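Local coordinates for maltose-binding protein MalE1 (Thermotoga maritima, PDB 6DTU), which binds maltotetraose and probably serves as the solute-binding component of a maltose and maltodextrin transport system, at residues 146-152 with 204-210; 180-185 with 366-370. All coordinates share one frame; numbering follows the deposited sequence.

Interaction 1 (146-152 with 204-210)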
loop_
_atom_site.group_PDB
_atom_site.type_symbol
_atom_site.label_atom_id
_atom_site.label_comp_id
_atom_site.label_asym_id
_atom_site.label_seq_id
_atom_site.Cartn_x
_atom_site.Cartn_y
_atom_site.Cartn_z
ATOM N N ARG A 146 -1.398 -6.041 23.207
ATOM C CA ARG A 146 -1.911 -4.730 22.858
ATOM C C ARG A 146 -3.308 -4.902 22.281
ATOM O O ARG A 146 -3.532 -5.770 21.433
ATOM C CB ARG A 146 -1.004 -4.084 21.807
ATOM C CG ARG A 146 0.220 -3.357 22.357
ATOM C CD ARG A 146 -0.181 -2.055 23.081
ATOM N NE ARG A 146 -0.805 -1.122 22.142
ATOM C CZ ARG A 146 -0.145 -0.275 21.360
ATOM N NH1 ARG A 146 1.183 -0.199 21.396
ATOM N NH2 ARG A 146 -0.822 0.513 20.535
ATOM N N GLY A 147 -4.247 -4.087 22.761
ATOM C CA GLY A 147 -5.601 -4.142 22.232
ATOM C C GLY A 147 -5.696 -3.700 20.783
ATOM O O GLY A 147 -6.420 -4.315 19.994
ATOM N N PHE A 148 -4.961 -2.648 20.410
ATOM C CA PHE A 148 -5.037 -2.096 19.062
ATOM C C PHE A 148 -3.713 -1.432 18.710
ATOM O O PHE A 148 -3.135 -0.720 19.535
ATOM C CB PHE A 148 -6.174 -1.073 18.954
ATOM C CG PHE A 148 -6.265 -0.411 17.612
ATOM C CD1 PHE A 148 -6.789 -1.094 16.519
ATOM C CD2 PHE A 148 -5.772 0.879 17.432
ATOM C CE1 PHE A 148 -6.835 -0.496 15.260
ATOM C CE2 PHE A 148 -5.826 1.493 16.182
ATOM C CZ PHE A 148 -6.361 0.796 15.095
ATOM N N ILE A 149 -3.233 -1.680 17.488
ATOM C CA ILE A 149 -2.038 -1.025 16.961
ATOM C C ILE A 149 -2.229 -0.705 15.484
ATOM O O ILE A 149 -2.683 -1.545 14.703
ATOM C CB ILE A 149 -0.747 -1.862 17.117
ATOM C CG1 ILE A 149 -0.682 -2.621 18.437
ATOM C CG2 ILE A 149 0.485 -0.957 16.989
ATOM C CD1 ILE A 149 0.556 -3.516 18.489
ATOM N N THR A 150 -1.792 0.486 15.090
ATOM C CA THR A 150 -1.450 0.746 13.699
ATOM C C THR A 150 -0.270 1.707 13.698
ATOM O O THR A 150 0.229 2.101 14.758
ATOM C CB THR A 150 -2.649 1.211 12.865
ATOM O OG1 THR A 150 -2.277 1.192 11.481
ATOM C CG2 THR A 150 -3.053 2.640 13.249
ATOM N N SER A 151 0.190 2.068 12.500
ATOM C CA SER A 151 1.312 2.996 12.389
ATOM C C SER A 151 0.769 4.406 12.606
ATOM O O SER A 151 0.314 5.074 11.676
ATOM C CB SER A 151 1.997 2.813 11.042
ATOM O OG SER A 151 3.255 3.468 11.062
ATOM N N ALA A 152 0.848 4.876 13.865
ATOM C CA ALA A 152 0.070 6.032 14.316
ATOM C C ALA A 152 0.461 7.337 13.632
ATOM O O ALA A 152 -0.374 8.248 13.505
ATOM C CB ALA A 152 0.227 6.169 15.827
ATOM N N ILE A 204 -5.034 4.008 23.657
ATOM C CA ILE A 204 -5.208 2.885 22.732
ATOM C C ILE A 204 -4.000 2.758 21.816
ATOM O O ILE A 204 -3.625 1.655 21.394
ATOM C CB ILE A 204 -6.491 3.119 21.909
ATOM C CG1 ILE A 204 -7.674 3.403 22.828
ATOM C CG2 ILE A 204 -6.785 1.945 20.969
ATOM C CD1 ILE A 204 -7.977 2.262 23.737
ATOM N N LEU A 205 -3.428 3.898 21.426
ATOM C CA LEU A 205 -2.215 3.952 20.632
ATOM C C LEU A 205 -1.130 4.651 21.429
ATOM O O LEU A 205 -1.397 5.568 22.220
ATOM C CB LEU A 205 -2.425 4.722 19.330
ATOM C CG LEU A 205 -3.295 4.032 18.291
ATOM C CD1 LEU A 205 -3.428 4.931 17.088
ATOM C CD2 LEU A 205 -2.745 2.648 17.917
ATOM N N ASP A 206 0.076 4.232 21.196
ATOM C CA ASP A 206 1.221 4.836 21.831
ATOM C C ASP A 206 1.960 5.698 20.822
ATOM O O ASP A 206 2.044 5.334 19.643
ATOM C CB ASP A 206 2.163 3.755 22.367
ATOM C CG ASP A 206 3.312 4.339 23.181
ATOM O OD1 ASP A 206 3.117 4.592 24.393
ATOM O OD2 ASP A 206 4.400 4.578 22.611
ATOM N N PRO A 207 2.504 6.836 21.255
ATOM C CA PRO A 207 3.185 7.750 20.330
ATOM C C PRO A 207 4.290 7.102 19.508
ATOM O O PRO A 207 4.607 7.583 18.422
ATOM C CB PRO A 207 3.753 8.826 21.268
ATOM C CG PRO A 207 2.854 8.806 22.462
ATOM C CD PRO A 207 2.375 7.395 22.614
ATOM N N SER A 208 4.867 6.009 19.990
ATOM C CA SER A 208 5.943 5.343 19.266
ATOM C C SER A 208 5.453 4.287 18.281
ATOM O O SER A 208 6.281 3.720 17.559
ATOM C CB SER A 208 6.902 4.669 20.247
ATOM O OG SER A 208 6.224 3.663 20.970
ATOM N N ASP A 209 4.147 4.026 18.215
ATOM C CA ASP A 209 3.634 2.957 17.358
ATOM C C ASP A 209 4.015 3.204 15.899
ATOM O O ASP A 209 3.853 4.316 15.387
ATOM C CB ASP A 209 2.109 2.855 17.468
ATOM C CG ASP A 209 1.645 2.211 18.758
ATOM O OD1 ASP A 209 2.454 1.527 19.426
ATOM O OD2 ASP A 209 0.445 2.357 19.074
ATOM N N ASN A 210 4.569 2.179 15.255
ATOM C CA ASN A 210 4.958 2.263 13.849
ATOM C C ASN A 210 4.614 0.946 13.152
ATOM O O ASN A 210 4.005 0.036 13.734
ATOM C CB ASN A 210 6.434 2.652 13.656
ATOM C CG ASN A 210 7.398 1.636 14.230
ATOM O OD1 ASN A 210 7.031 0.497 14.506
ATOM N ND2 ASN A 210 8.671 2.018 14.329
HETATM O O HOH W 1 -3.767 -0.944 22.503
HETATM O O HOH W 2 4.009 5.596 12.796
#

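Interaction 2 (180-185 with 366-370)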
loop_
_atom_site.group_PDB
_atom_site.type_symbol
_atom_site.label_atom_id
_atom_site.label_comp_id
_atom_site.label_asym_id
_atom_site.label_seq_id
_atom_site.Cartn_x
_atom_site.Cartn_y
_atom_site.Cartn_z
ATOM N N ASN A 180 -3.824 21.942 -7.216
ATOM C CA ASN A 180 -3.815 23.214 -6.507
ATOM C C ASN A 180 -4.899 23.304 -5.448
ATOM O O ASN A 180 -4.976 24.314 -4.744
ATOM C CB ASN A 180 -3.932 24.378 -7.489
ATOM C CG ASN A 180 -2.652 24.618 -8.240
ATOM O OD1 ASN A 180 -2.338 23.913 -9.197
ATOM N ND2 ASN A 180 -1.898 25.620 -7.812
ATOM N N ASP A 181 -5.713 22.266 -5.299
ATOM C CA ASP A 181 -6.794 22.223 -4.322
ATOM C C ASP A 181 -6.513 21.030 -3.421
ATOM O O ASP A 181 -6.863 19.896 -3.747
ATOM C CB ASP A 181 -8.148 22.141 -5.023
ATOM C CG ASP A 181 -9.323 22.113 -4.053
ATOM O OD1 ASP A 181 -9.141 21.822 -2.856
ATOM O OD2 ASP A 181 -10.449 22.379 -4.500
ATOM N N ILE A 182 -5.886 21.299 -2.283
ATOM C CA ILE A 182 -5.459 20.259 -1.355
ATOM C C ILE A 182 -6.424 20.229 -0.176
ATOM O O ILE A 182 -6.758 21.278 0.382
ATOM C CB ILE A 182 -4.006 20.494 -0.910
ATOM C CG1 ILE A 182 -3.074 20.436 -2.120
ATOM C CG2 ILE A 182 -3.567 19.458 0.116
ATOM C CD1 ILE A 182 -1.631 20.742 -1.764
ATOM N N GLY A 183 -6.889 19.030 0.203
ATOM C CA GLY A 183 -7.888 18.941 1.259
ATOM C C GLY A 183 -7.438 18.241 2.528
ATOM O O GLY A 183 -8.254 17.720 3.301
ATOM N N LEU A 184 -6.142 18.246 2.779
ATOM C CA LEU A 184 -5.594 17.545 3.927
ATOM C C LEU A 184 -5.602 18.383 5.197
ATOM O O LEU A 184 -5.057 17.942 6.215
ATOM C CB LEU A 184 -4.182 17.049 3.606
ATOM C CG LEU A 184 -4.174 16.047 2.460
ATOM C CD1 LEU A 184 -2.736 15.779 2.057
ATOM C CD2 LEU A 184 -4.858 14.760 2.870
ATOM N N ALA A 185 -6.162 19.596 5.149
ATOM C CA ALA A 185 -6.384 20.398 6.347
ATOM C C ALA A 185 -7.786 20.992 6.362
ATOM O O ALA A 185 -8.013 21.997 7.042
ATOM C CB ALA A 185 -5.338 21.502 6.518
ATOM N N VAL A 366 -0.097 21.343 4.724
ATOM C CA VAL A 366 -0.610 21.747 3.418
ATOM C C VAL A 366 0.211 22.898 2.827
ATOM O O VAL A 366 0.479 22.927 1.617
ATOM C CB VAL A 366 -2.119 22.046 3.508
ATOM C CG1 VAL A 366 -2.627 22.719 2.254
ATOM C CG2 VAL A 366 -2.906 20.755 3.763
ATOM N N GLU A 367 0.643 23.857 3.656
ATOM C CA GLU A 367 1.517 24.903 3.129
ATOM C C GLU A 367 2.840 24.323 2.646
ATOM O O GLU A 367 3.397 24.779 1.638
ATOM C CB GLU A 367 1.789 25.971 4.193
ATOM C CG GLU A 367 0.549 26.486 4.910
ATOM C CD GLU A 367 0.816 27.716 5.769
ATOM O OE1 GLU A 367 -0.089 28.571 5.886
ATOM O OE2 GLU A 367 1.923 27.820 6.345
ATOM N N ARG A 368 3.338 23.295 3.329
ATOM C CA ARG A 368 4.558 22.646 2.879
ATOM C C ARG A 368 4.341 21.928 1.556
ATOM O O ARG A 368 5.143 22.076 0.633
ATOM C CB ARG A 368 5.080 21.696 3.956
ATOM C CG ARG A 368 6.282 20.886 3.544
ATOM C CD ARG A 368 6.756 19.978 4.668
ATOM N NE ARG A 368 7.576 18.871 4.178
ATOM C CZ ARG A 368 8.135 17.966 4.968
ATOM N NH1 ARG A 368 7.958 18.047 6.277
ATOM N NH2 ARG A 368 8.862 16.985 4.456
ATOM N N ILE A 369 3.228 21.204 1.426
ATOM C CA ILE A 369 2.953 20.470 0.189
ATOM C C ILE A 369 2.814 21.437 -0.977
ATOM O O ILE A 369 3.373 21.219 -2.061
ATOM C CB ILE A 369 1.682 19.625 0.354
ATOM C CG1 ILE A 369 1.886 18.585 1.458
ATOM C CG2 ILE A 369 1.325 18.961 -0.958
ATOM C CD1 ILE A 369 0.596 17.887 1.877
ATOM N N LYS A 370 2.061 22.520 -0.767
ATOM C CA LYS A 370 1.821 23.492 -1.828
ATOM C C LYS A 370 3.121 24.147 -2.276
ATOM O O LYS A 370 3.390 24.263 -3.477
ATOM C CB LYS A 370 0.837 24.561 -1.341
ATOM C CG LYS A 370 -0.574 24.058 -1.111
ATOM C CD LYS A 370 -1.540 25.172 -0.770
ATOM C CE LYS A 370 -1.948 25.921 -2.028
ATOM N NZ LYS A 370 -2.764 25.062 -2.960
HETATM O O HOH W 3 -1.760 27.053 -4.904
HETATM O O HOH W 4 -5.115 24.126 -1.555
#

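Interaction 1 (146-152 with 204-210)
R146 and D209 meet head-on: NH1 donates to OD1 at 2.9 Å and NH2 to OD2 at 2.7 Å, both bonds almost straight, in an end-on bidentate salt bridge. The guanidinium and carboxylate planes lie 22° apart. The arginine can turn back to this position because its chain bends at chi2 and chi3, and I149 CG1 lies over one face of the guanidinium. NH2 is shared further, with the carbonyl oxygens of I204 and F148, each tilted about 30° from the guanidinium plane; the I204 oxygen also receives a water bound by R146 NE. On the aspartate, the backbone N of D206 reaches OD2 from the face opposite R146 NH2, bracing the type I turn 206-209. Beside this polar knot L205 CD2 packs on F148 CD2 at 3.5 Å, while I204 CG2 lies against F148 CB at 3.7 Å. Helices 127-140 and 187-201 and strand 223-228 also pack here. The contact thus fastens edge strand 146-149 to the loop before helix 211-219. Because one guanidinium nitrogen, NH2, donates to both carbonyl oxygens, the closeness of F148 O and I204 O is probably made tolerable, and D209 is likely to stay ionised.

Interaction 2 (180-185 with 366-370)
N180 approaches helix 358-374 through its backbone oxygen, which lies 2.9 Å from K370 NZ, the end of a lysine chain that starts from the helix and bends at chi3 (79°) and chi4 (67°) to come back toward the strand. A water bridges the two side chains as well, taking a bond from N180 ND2 and a weak one from K370 NZ. I182, in a strand that pairs with strand 168-173, carries the centre of the contact. Its CD1 touches both I369 CG2 and K370 CG, at 3.5 Å each; the isoleucine and lysine side chains run past each other in opposite directions. With CG2 anti to the backbone N, the shorter branch of I182 faces V366, meeting V366 CG2 at 3.9 Å. Cutting I182 back to an alanine is likely to open a gap facing I369 and K370 CG and leave the lysine methylenes freer to turn. The backbone N of I182 donates to a second water, which K370 NZ also holds at 2.9 Å. Past G183, L184 sets CB against V366 CG2, and its CD1 meets I369 CD1 at 3.9 Å with the two side chains roughly at right angles; M344 and V340 lie against L184 too. A185 closes the run, its CB 3.8 Å from V366 CG2, so that one valine methyl serves I182, L184 and A185 alike. The axes of 181-183 and 366-370 run roughly antiparallel (149°) with a closest approach of 9.7 Å, which places an edge strand of the small antiparallel sheet against the C-terminal helix. The chemistry is that of an apolar seam with a polar margin: branched methyls do the packing, while the ammonium group, donating to two waters, is kept beside the backbone oxygen of N180.

How the interactions relate
Two ways of securing an edge strand appear in this solute-binding protein. Interaction 1 ties an edge strand of the four-stranded sheet to a loop by a salt bridge within a largely buried contact; interaction 2 lays an edge strand of a separate three-stranded sheet on the C-terminal helix mainly by apolar packing. Their centres are about 26 Å apart and their nearest atoms about 13 Å, so neither touches the other, although their segments alternate along the chain. Neither contact directly touches the bound glycan: the side chain of S151 lies about 7 Å from a glucose unit, and that of I369 about 10 Å, so both are better read as fold packing than as sugar contacts.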